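Local coordinates for protein ULam111 (Flavobacterium sp., PDB 5WUT) that probably hydrolyses the beta-1,3-glucosidic bonds of laminarin, as a laminarinase of glycoside hydrolase family 16 with a beta-jelly-roll fold, at residues K61-Y67 against V217-F222; K78-Y82 against Y196-F202; E118-L122 against F133-H137. All coordinates share one frame; numbering follows the deposited sequence.

Contact 1 of 3, residues K61-Y67 against V217-F222; sequences KKEGTQY and VDDAIF
The hairpin joining strands 55-63 and 66-80 meets loop 217-222 through Tyr67 and Lys62, which face Asp219 and Phe222. Tyr67 OH gives a very short hydrogen bond of 2.5 Å to Asp219 OD1, which lies near the plane of the phenol ring; ring and carboxylate planes are 36° apart. Tyrosine suits the place because its ring also packs: one edge turns toward the face of Phe222 in an offset edge-to-face pair, centroids 5.5 Å apart and planes at 62°, with Tyr67 CE2 3.6 Å from Phe222 CE2. Ile221 CG1 covers a face of Phe222. The hairpin closes in a type II' turn from Glu63 to Gln66, where Gly64 readily takes the positive phi. Lys62 runs from Phe222 past Asp219: its CB lies 4.0 Å from Phe222 CD2, its CE passes 3.6 Å from Asp219 OD2, and a bend at chi4 (-86°) brings NZ to Gly64 O of the turn, at 2.6 Å. Replacing Lys62 by an alanine would probably leave Gly64 O without this donor, take the lysine's charge from beside Asp219 and remove the chain packed along it. Asp218 OD1 accepts from Ala220 N in an Asx turn, while Arg41 adds a weak bond to Tyr67 OH.

Contact 2 of 3, residues K78-Y82 against Y196-F202; sequences KEFQY and YDQPFYF
Tyr82 and Asp197 meet because each swings its CG opposite the carbonyl carbon (chi1 -50° in Tyr82), bringing the phenol end to the carboxylate. Tyr82 OH donates to Asp197 OD1 at 2.6 Å; this oxygen sits near the plane of the tyrosine ring, the hydroxyl approaches it from above the carboxylate plane, and the two planes stand 74° apart. Trp194 NE1 is a second partner of Asp197 OD1. Gln81 is fully extended, its CG placed opposite the backbone N (chi1 -178°), and runs along the Gln198 backbone, with OE1 3.3 Å from Gln198 CA. The same CG lies over the centre of the Tyr82 ring, and NE2 makes a weak bond to Tyr82 OH, so the extended side chain packs on the Gln198 backbone while its amide holds weakly to Tyr82. Gln198 O is buried here and finds no hydrogen-bonding partner in the model.

Earlier in 78-82, the backbones pair. Phe80 N donates to Phe200 O at 3.1 Å and Phe200 N returns a bond to Phe80 O at 2.8 Å. Phe80 O also receives a CA-H...O contact from Pro199 CA, 3.3 Å away; a proline is tolerated because its nitrogen donates no bond in this pairing. Glu79 lies alongside Tyr201, its CB 4.0 Å from Pro199 CB, while its carboxylate is taken up by Ser106 and the Gly76 backbone N. On the face of Phe80 and Phe200, Phe80 CD2 packs 3.9 Å from Phe202 CE2; these apolar rings suit a side covered by Val8 and Trp9 of strand 7-11 and Met103 of strand 97-105. The arrangement is that of two antiparallel strands, 66-80 and 200-208, pairing at their ends in the family 16 jelly roll.

Contact 3 of 3, residues E118-L122 against F133-H137; sequences EIDIL and FTSLH
Phe133 O and Ile121 O are bridged by a water that donates to both, beside the bulge, where direct pairing is interrupted; Phe133 pairs again with Glu123. At Thr134, the CA hydrogen points to Asp120 O, and CG2 lies 3.9 Å from Ile121 O. Ser135 pairs with Asp120: Asp120 N donates to Ser135 O at 2.9 Å, and Ser135 N to Asp120 O at 3.3 Å. Ser135 OG, a short hydroxyl that can hold both, reaches Asp120 OD2 through a second water and also bonds Thr148. Leu136 turns to the other face, its CD1 4.1 Å from Ile119 CG2, among Tyr196 and Phe174. His137 N donates to Glu118 O at 3.1 Å. The imidazole lies beside the Glu118 carboxylate, planes 28° apart, and presents its edge to Asp120, NE2 being 3.1 Å from Asp120 OD2; Gly143 N bonds its ND1. Glu118 OE2 and Asp120 OD1 are 2.5 Å apart, and Trp113 holds Glu118 OE1. Ile121 and Leu122 both face Phe101 of strand 97-105, a classic beta bulge. Glu118, Asp120 and Glu123 fit the ExDxxE signature of family 16, whose glutamates serve in relatives as nucleophile and acid/base; this hairpin probably carries the active site.

Along the chain the contacts are nested: 118-122 with 133-137 lies inside the loop closed by contact 2, which lies inside that closed by contact 1. Contacts 1 and 2 share strand 66-80, yet their centres are about 35 Å apart on opposite sides of the chain's centre. Contact 3, about 27 Å from contact 1 between centres, is the most central. Contacts 2 and 3, 14 Å apart between centres, touch: Tyr196 OH lies 2.8 Å from Glu118 O, a probable hydrogen bond, and its ring packs on Ile119. Contacts 1 and 2 join segments far apart in the chain, whereas contact 3 is a local hairpin, probably catalytic, which contact 2 abuts and contact 1 leaves about 14 Å away between nearest atoms.

Contact 1 of 3, residues K61-Y67 against V217-F222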
loop_
_atom_site.group_PDB
_atom_site.type_symbol
_atom_site.label_atom_id
_atom_site.label_comp_id
_atom_site.label_asym_id
_atom_site.label_seq_id
_atom_site.Cartn_x
_atom_site.Cartn_y
_atom_site.Cartn_z
ATOM N N LYS A 61 -11.032 -23.042 -16.710
ATOM C CA LYS A 61 -11.496 -24.424 -16.615
ATOM C C LYS A 61 -10.511 -25.383 -17.254
ATOM O O LYS A 61 -9.783 -25.026 -18.175
ATOM C CB LYS A 61 -12.856 -24.596 -17.300
ATOM C CG LYS A 61 -13.966 -23.675 -16.813
ATOM C CD LYS A 61 -15.256 -23.959 -17.594
ATOM C CE LYS A 61 -16.101 -22.701 -17.817
ATOM N NZ LYS A 61 -17.177 -22.912 -18.849
ATOM N N LYS A 62 -10.527 -26.622 -16.774
ATOM C CA LYS A 62 -9.819 -27.695 -17.439
ATOM C C LYS A 62 -10.812 -28.813 -17.768
ATOM O O LYS A 62 -11.528 -29.292 -16.895
ATOM C CB LYS A 62 -8.682 -28.214 -16.567
ATOM C CG LYS A 62 -7.849 -29.298 -17.244
ATOM C CD LYS A 62 -6.947 -29.998 -16.233
ATOM C CE LYS A 62 -6.139 -31.112 -16.881
ATOM N NZ LYS A 62 -6.920 -32.383 -16.914
ATOM N N GLU A 63 -10.864 -29.183 -19.042
ATOM C CA GLU A 63 -11.766 -30.221 -19.530
ATOM C C GLU A 63 -10.934 -31.178 -20.381
ATOM O O GLU A 63 -10.474 -30.838 -21.475
ATOM C CB GLU A 63 -12.925 -29.584 -20.309
ATOM C CG GLU A 63 -13.908 -28.838 -19.382
ATOM C CD GLU A 63 -14.547 -27.584 -20.000
ATOM O OE1 GLU A 63 -13.856 -26.822 -20.718
ATOM O OE2 GLU A 63 -15.750 -27.353 -19.756
ATOM N N GLY A 64 -10.698 -32.378 -19.862
ATOM C CA GLY A 64 -9.741 -33.256 -20.502
ATOM C C GLY A 64 -8.367 -32.638 -20.380
ATOM O O GLY A 64 -7.947 -32.258 -19.280
ATOM N N THR A 65 -7.668 -32.495 -21.498
ATOM C CA THR A 65 -6.420 -31.746 -21.490
ATOM C C THR A 65 -6.575 -30.357 -22.099
ATOM O O THR A 65 -5.587 -29.685 -22.374
ATOM C CB THR A 65 -5.298 -32.467 -22.239
ATOM O OG1 THR A 65 -5.723 -32.781 -23.572
ATOM C CG2 THR A 65 -4.889 -33.736 -21.498
ATOM N N GLN A 66 -7.817 -29.941 -22.326
ATOM C CA GLN A 66 -8.085 -28.598 -22.832
ATOM C C GLN A 66 -8.332 -27.605 -21.692
ATOM O O GLN A 66 -9.143 -27.842 -20.796
ATOM C CB GLN A 66 -9.279 -28.609 -23.802
ATOM C CG GLN A 66 -9.782 -27.188 -24.158
ATOM C CD GLN A 66 -10.544 -27.124 -25.476
ATOM O OE1 GLN A 66 -11.696 -26.682 -25.527
ATOM N NE2 GLN A 66 -9.885 -27.501 -26.548
ATOM N N TYR A 67 -7.583 -26.507 -21.717
ATOM C CA TYR A 67 -7.777 -25.404 -20.791
ATOM C C TYR A 67 -8.482 -24.265 -21.501
ATOM O O TYR A 67 -8.142 -23.965 -22.638
ATOM C CB TYR A 67 -6.435 -24.918 -20.255
ATOM C CG TYR A 67 -5.668 -25.940 -19.455
ATOM C CD1 TYR A 67 -4.797 -26.823 -20.081
ATOM C CD2 TYR A 67 -5.805 -26.014 -18.070
ATOM C CE1 TYR A 67 -4.091 -27.756 -19.357
ATOM C CE2 TYR A 67 -5.088 -26.951 -17.323
ATOM C CZ TYR A 67 -4.234 -27.819 -17.982
ATOM O OH TYR A 67 -3.511 -28.742 -17.260
ATOM N N VAL A 217 1.538 -26.070 -13.636
ATOM C CA VAL A 217 0.132 -25.822 -13.344
ATOM C C VAL A 217 -0.401 -26.921 -12.439
ATOM O O VAL A 217 -0.298 -28.113 -12.757
ATOM C CB VAL A 217 -0.732 -25.753 -14.624
ATOM C CG1 VAL A 217 -2.204 -25.576 -14.267
ATOM C CG2 VAL A 217 -0.292 -24.610 -15.511
ATOM N N ASP A 218 -0.966 -26.516 -11.310
ATOM C CA ASP A 218 -1.652 -27.419 -10.394
ATOM C C ASP A 218 -3.086 -27.646 -10.872
ATOM O O ASP A 218 -3.968 -26.817 -10.649
ATOM C CB ASP A 218 -1.621 -26.835 -8.980
ATOM C CG ASP A 218 -2.397 -27.665 -7.966
ATOM O OD1 ASP A 218 -2.858 -28.777 -8.305
ATOM O OD2 ASP A 218 -2.513 -27.206 -6.801
ATOM N N ASP A 219 -3.330 -28.779 -11.524
ATOM C CA ASP A 219 -4.630 -28.998 -12.149
ATOM C C ASP A 219 -5.771 -29.157 -11.139
ATOM O O ASP A 219 -6.942 -29.086 -11.507
ATOM C CB ASP A 219 -4.571 -30.222 -13.069
ATOM C CG ASP A 219 -3.776 -29.961 -14.336
ATOM O OD1 ASP A 219 -3.768 -28.809 -14.821
ATOM O OD2 ASP A 219 -3.137 -30.910 -14.849
ATOM N N ALA A 220 -5.443 -29.352 -9.868
ATOM C CA ALA A 220 -6.473 -29.474 -8.844
ATOM C C ALA A 220 -7.175 -28.138 -8.577
ATOM O O ALA A 220 -8.249 -28.113 -7.971
ATOM C CB ALA A 220 -5.877 -30.003 -7.554
ATOM N N ILE A 221 -6.577 -27.033 -9.019
ATOM C CA ILE A 221 -7.143 -25.721 -8.690
ATOM C C ILE A 221 -8.405 -25.384 -9.486
ATOM O O ILE A 221 -9.181 -24.525 -9.084
ATOM C CB ILE A 221 -6.113 -24.555 -8.896
ATOM C CG1 ILE A 221 -5.871 -24.237 -10.379
ATOM C CG2 ILE A 221 -4.813 -24.837 -8.158
ATOM C CD1 ILE A 221 -4.835 -23.112 -10.602
ATOM N N PHE A 222 -8.606 -26.046 -10.618
ATOM C CA PHE A 222 -9.687 -25.671 -11.523
ATOM C C PHE A 222 -11.024 -26.229 -11.062
ATOM O O PHE A 222 -11.088 -27.355 -10.571
ATOM C CB PHE A 222 -9.367 -26.135 -12.942
ATOM C CG PHE A 222 -8.124 -25.527 -13.489
ATOM C CD1 PHE A 222 -8.123 -24.187 -13.869
ATOM C CD2 PHE A 222 -6.947 -26.249 -13.573
ATOM C CE1 PHE A 222 -6.972 -23.588 -14.365
ATOM C CE2 PHE A 222 -5.792 -25.662 -14.066
ATOM C CZ PHE A 222 -5.803 -24.324 -14.454
#

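Contact 2 of 3, residues K78-Y82 against Y196-F202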
loop_
_atom_site.group_PDB
_atom_site.type_symbol
_atom_site.label_atom_id
_atom_site.label_comp_id
_atom_site.label_asym_id
_atom_site.label_seq_id
_atom_site.Cartn_x
_atom_site.Cartn_y
_atom_site.Cartn_z
ATOM N N LYS A 78 -13.248 1.676 -26.701
ATOM C CA LYS A 78 -13.111 2.592 -25.571
ATOM C C LYS A 78 -11.628 2.804 -25.310
ATOM O O LYS A 78 -10.948 1.922 -24.782
ATOM C CB LYS A 78 -13.818 2.057 -24.326
ATOM C CG LYS A 78 -15.340 2.252 -24.340
ATOM C CD LYS A 78 -15.690 3.727 -24.158
ATOM C CE LYS A 78 -17.198 3.974 -24.276
ATOM N NZ LYS A 78 -17.687 3.892 -25.676
ATOM N N GLU A 79 -11.121 3.957 -25.722
ATOM C CA GLU A 79 -9.700 4.268 -25.577
ATOM C C GLU A 79 -9.528 5.627 -24.905
ATOM O O GLU A 79 -10.342 6.541 -25.096
ATOM C CB GLU A 79 -8.982 4.234 -26.934
ATOM C CG GLU A 79 -9.156 2.897 -27.670
ATOM C CD GLU A 79 -8.198 2.711 -28.837
ATOM O OE1 GLU A 79 -7.594 3.708 -29.281
ATOM O OE2 GLU A 79 -8.052 1.553 -29.330
ATOM N N PHE A 80 -8.483 5.739 -24.091
ATOM C CA PHE A 80 -8.228 6.942 -23.300
ATOM C C PHE A 80 -6.759 7.316 -23.260
ATOM O O PHE A 80 -5.889 6.452 -23.257
ATOM C CB PHE A 80 -8.757 6.746 -21.872
ATOM C CG PHE A 80 -10.222 6.436 -21.832
ATOM C CD1 PHE A 80 -11.149 7.461 -21.836
ATOM C CD2 PHE A 80 -10.667 5.132 -21.850
ATOM C CE1 PHE A 80 -12.508 7.186 -21.829
ATOM C CE2 PHE A 80 -12.020 4.847 -21.854
ATOM C CZ PHE A 80 -12.939 5.891 -21.828
ATOM N N GLN A 81 -6.490 8.619 -23.238
ATOM C CA GLN A 81 -5.137 9.131 -23.070
ATOM C C GLN A 81 -5.085 9.950 -21.788
ATOM O O GLN A 81 -5.740 11.006 -21.700
ATOM C CB GLN A 81 -4.716 9.987 -24.260
ATOM C CG GLN A 81 -3.295 10.509 -24.162
ATOM C CD GLN A 81 -2.869 11.285 -25.398
ATOM O OE1 GLN A 81 -3.351 11.029 -26.507
ATOM N NE2 GLN A 81 -1.962 12.240 -25.213
ATOM N N TYR A 82 -4.326 9.427 -20.817
ATOM C CA TYR A 82 -4.146 9.960 -19.463
ATOM C C TYR A 82 -5.385 9.760 -18.604
ATOM O O TYR A 82 -6.491 9.540 -19.103
ATOM C CB TYR A 82 -3.766 11.463 -19.467
ATOM C CG TYR A 82 -2.621 11.829 -20.387
ATOM C CD1 TYR A 82 -1.501 11.022 -20.507
ATOM C CD2 TYR A 82 -2.660 12.999 -21.137
ATOM C CE1 TYR A 82 -0.469 11.345 -21.367
ATOM C CE2 TYR A 82 -1.631 13.340 -21.995
ATOM C CZ TYR A 82 -0.535 12.522 -22.105
ATOM O OH TYR A 82 0.483 12.869 -22.961
ATOM N N TYR A 196 3.709 6.675 -24.156
ATOM C CA TYR A 196 2.473 6.849 -23.398
ATOM C C TYR A 196 1.755 8.185 -23.612
ATOM O O TYR A 196 0.918 8.565 -22.795
ATOM C CB TYR A 196 2.764 6.639 -21.901
ATOM C CG TYR A 196 3.302 5.244 -21.652
ATOM C CD1 TYR A 196 2.488 4.134 -21.823
ATOM C CD2 TYR A 196 4.623 5.033 -21.291
ATOM C CE1 TYR A 196 2.966 2.850 -21.631
ATOM C CE2 TYR A 196 5.117 3.733 -21.092
ATOM C CZ TYR A 196 4.274 2.647 -21.262
ATOM O OH TYR A 196 4.745 1.366 -21.084
ATOM N N ASP A 197 2.074 8.886 -24.704
ATOM C CA ASP A 197 1.341 10.089 -25.081
ATOM C C ASP A 197 0.433 9.795 -26.270
ATOM O O ASP A 197 0.500 10.441 -27.321
ATOM C CB ASP A 197 2.305 11.239 -25.395
ATOM C CG ASP A 197 3.185 11.603 -24.213
ATOM O OD1 ASP A 197 2.693 11.587 -23.066
ATOM O OD2 ASP A 197 4.366 11.933 -24.445
ATOM N N GLN A 198 -0.411 8.783 -26.082
ATOM C CA GLN A 198 -1.401 8.368 -27.070
ATOM C C GLN A 198 -2.523 7.674 -26.313
ATOM O O GLN A 198 -2.358 7.319 -25.145
ATOM C CB GLN A 198 -0.794 7.431 -28.110
ATOM C CG GLN A 198 -0.296 6.135 -27.502
ATOM C CD GLN A 198 -0.035 5.044 -28.521
ATOM O OE1 GLN A 198 -0.693 4.961 -29.566
ATOM N NE2 GLN A 198 0.948 4.202 -28.227
ATOM N N PRO A 199 -3.674 7.467 -26.967
ATOM C CA PRO A 199 -4.713 6.673 -26.303
ATOM C C PRO A 199 -4.264 5.224 -26.120
ATOM O O PRO A 199 -3.461 4.714 -26.917
ATOM C CB PRO A 199 -5.907 6.762 -27.268
ATOM C CG PRO A 199 -5.602 7.958 -28.158
ATOM C CD PRO A 199 -4.111 7.967 -28.284
ATOM N N PHE A 200 -4.777 4.594 -25.068
ATOM C CA PHE A 200 -4.550 3.177 -24.795
ATOM C C PHE A 200 -5.893 2.477 -24.642
ATOM O O PHE A 200 -6.881 3.128 -24.335
ATOM C CB PHE A 200 -3.712 3.006 -23.516
ATOM C CG PHE A 200 -2.219 3.041 -23.750
ATOM C CD1 PHE A 200 -1.602 4.182 -24.260
ATOM C CD2 PHE A 200 -1.433 1.941 -23.434
ATOM C CE1 PHE A 200 -0.232 4.191 -24.502
ATOM C CE2 PHE A 200 -0.074 1.961 -23.655
ATOM C CZ PHE A 200 0.522 3.084 -24.198
ATOM N N TYR A 201 -5.942 1.168 -24.870
ATOM C CA TYR A 201 -7.158 0.401 -24.601
ATOM C C TYR A 201 -6.943 -0.632 -23.503
ATOM O O TYR A 201 -5.806 -0.933 -23.138
ATOM C CB TYR A 201 -7.671 -0.275 -25.875
ATOM C CG TYR A 201 -6.749 -1.293 -26.519
ATOM C CD1 TYR A 201 -6.797 -2.627 -26.144
ATOM C CD2 TYR A 201 -5.876 -0.923 -27.538
ATOM C CE1 TYR A 201 -5.989 -3.585 -26.756
ATOM C CE2 TYR A 201 -5.060 -1.870 -28.158
ATOM C CZ TYR A 201 -5.122 -3.198 -27.757
ATOM O OH TYR A 201 -4.336 -4.167 -28.359
ATOM N N PHE A 202 -8.046 -1.140 -22.962
ATOM C CA PHE A 202 -8.031 -2.074 -21.831
ATOM C C PHE A 202 -8.000 -3.513 -22.268
ATOM O O PHE A 202 -8.550 -3.837 -23.305
ATOM C CB PHE A 202 -9.258 -1.871 -20.946
ATOM C CG PHE A 202 -9.324 -0.523 -20.317
ATOM C CD1 PHE A 202 -8.419 -0.178 -19.327
ATOM C CD2 PHE A 202 -10.292 0.396 -20.691
ATOM C CE1 PHE A 202 -8.475 1.075 -18.729
ATOM C CE2 PHE A 202 -10.352 1.656 -20.099
ATOM C CZ PHE A 202 -9.443 1.992 -19.112
#

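Contact 3 of 3, residues E118-L122 against F133-H137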
loop_
_atom_site.group_PDB
_atom_site.type_symbol
_atom_site.label_atom_id
_atom_site.label_comp_id
_atom_site.label_asym_id
_atom_site.label_seq_id
_atom_site.Cartn_x
_atom_site.Cartn_y
_atom_site.Cartn_z
ATOM N N GLU A 118 2.861 -0.788 -23.163
ATOM C CA GLU A 118 1.969 -1.618 -22.369
ATOM C C GLU A 118 1.999 -1.137 -20.928
ATOM O O GLU A 118 3.069 -0.787 -20.421
ATOM C CB GLU A 118 2.397 -3.089 -22.456
ATOM C CG GLU A 118 1.628 -4.041 -21.533
ATOM C CD GLU A 118 2.074 -5.495 -21.653
ATOM O OE1 GLU A 118 2.662 -5.877 -22.688
ATOM O OE2 GLU A 118 1.837 -6.263 -20.708
ATOM N N ILE A 119 0.837 -1.111 -20.282
ATOM C CA ILE A 119 0.721 -0.757 -18.861
ATOM C C ILE A 119 0.084 -1.918 -18.108
ATOM O O ILE A 119 -1.055 -2.283 -18.390
ATOM C CB ILE A 119 -0.141 0.516 -18.627
ATOM C CG1 ILE A 119 0.262 1.640 -19.585
ATOM C CG2 ILE A 119 -0.067 0.948 -17.131
ATOM C CD1 ILE A 119 -0.657 2.842 -19.529
ATOM N N ASP A 120 0.817 -2.504 -17.161
ATOM C CA ASP A 120 0.327 -3.646 -16.404
ATOM C C ASP A 120 -0.133 -3.188 -15.031
ATOM O O ASP A 120 0.688 -2.853 -14.162
ATOM C CB ASP A 120 1.409 -4.715 -16.252
ATOM C CG ASP A 120 1.838 -5.298 -17.569
ATOM O OD1 ASP A 120 1.026 -5.312 -18.503
ATOM O OD2 ASP A 120 2.980 -5.783 -17.650
ATOM N N ILE A 121 -1.444 -3.208 -14.826
ATOM C CA ILE A 121 -2.044 -2.573 -13.654
ATOM C C ILE A 121 -2.398 -3.578 -12.548
ATOM O O ILE A 121 -2.026 -3.388 -11.388
ATOM C CB ILE A 121 -3.305 -1.785 -14.072
ATOM C CG1 ILE A 121 -2.952 -0.784 -15.182
ATOM C CG2 ILE A 121 -3.922 -1.091 -12.852
ATOM C CD1 ILE A 121 -4.181 -0.069 -15.791
ATOM N N LEU A 122 -3.148 -4.627 -12.905
ATOM C CA LEU A 122 -3.376 -5.764 -12.023
ATOM C C LEU A 122 -2.595 -6.919 -12.617
ATOM O O LEU A 122 -2.866 -7.325 -13.736
ATOM C CB LEU A 122 -4.876 -6.108 -11.912
ATOM C CG LEU A 122 -5.351 -7.268 -11.011
ATOM C CD1 LEU A 122 -6.853 -7.162 -10.884
ATOM C CD2 LEU A 122 -4.978 -8.686 -11.475
ATOM N N PHE A 133 2.305 -7.400 -9.171
ATOM C CA PHE A 133 3.325 -6.776 -10.007
ATOM C C PHE A 133 2.705 -5.606 -10.742
ATOM O O PHE A 133 1.551 -5.690 -11.146
ATOM C CB PHE A 133 3.903 -7.792 -10.998
ATOM C CG PHE A 133 4.477 -9.021 -10.344
ATOM C CD1 PHE A 133 3.657 -10.078 -9.963
ATOM C CD2 PHE A 133 5.837 -9.121 -10.113
ATOM C CE1 PHE A 133 4.187 -11.206 -9.352
ATOM C CE2 PHE A 133 6.368 -10.249 -9.503
ATOM C CZ PHE A 133 5.539 -11.288 -9.128
ATOM N N THR A 134 3.451 -4.511 -10.872
ATOM C CA THR A 134 3.038 -3.350 -11.662
ATOM C C THR A 134 4.196 -3.022 -12.580
ATOM O O THR A 134 5.327 -2.903 -12.109
ATOM C CB THR A 134 2.691 -2.142 -10.784
ATOM O OG1 THR A 134 3.793 -1.862 -9.910
ATOM C CG2 THR A 134 1.463 -2.436 -9.949
ATOM N N SER A 135 3.926 -2.908 -13.883
ATOM C CA SER A 135 4.991 -2.878 -14.887
ATOM C C SER A 135 4.650 -2.060 -16.111
ATOM O O SER A 135 3.476 -1.791 -16.401
ATOM C CB SER A 135 5.338 -4.290 -15.367
ATOM O OG SER A 135 5.350 -5.237 -14.316
ATOM N N LEU A 136 5.704 -1.728 -16.850
ATOM C CA LEU A 136 5.620 -1.122 -18.184
ATOM C C LEU A 136 6.419 -1.972 -19.160
ATOM O O LEU A 136 7.449 -2.510 -18.793
ATOM C CB LEU A 136 6.176 0.301 -18.210
ATOM C CG LEU A 136 5.456 1.416 -17.451
ATOM C CD1 LEU A 136 3.947 1.429 -17.650
ATOM C CD2 LEU A 136 5.815 1.339 -15.994
ATOM N N HIS A 137 5.935 -2.088 -20.395
ATOM C CA HIS A 137 6.710 -2.684 -21.482
ATOM C C HIS A 137 6.773 -1.683 -22.616
ATOM O O HIS A 137 5.753 -1.091 -22.996
ATOM C CB HIS A 137 6.085 -3.986 -21.974
ATOM C CG HIS A 137 6.014 -5.036 -20.923
ATOM N ND1 HIS A 137 6.937 -6.055 -20.826
ATOM C CD2 HIS A 137 5.152 -5.204 -19.894
ATOM C CE1 HIS A 137 6.632 -6.818 -19.792
ATOM N NE2 HIS A 137 5.555 -6.321 -19.209
HETATM O O HOH W 1 3.884 -7.236 -15.248
HETATM O O HOH W 2 -0.823 -5.503 -9.764
#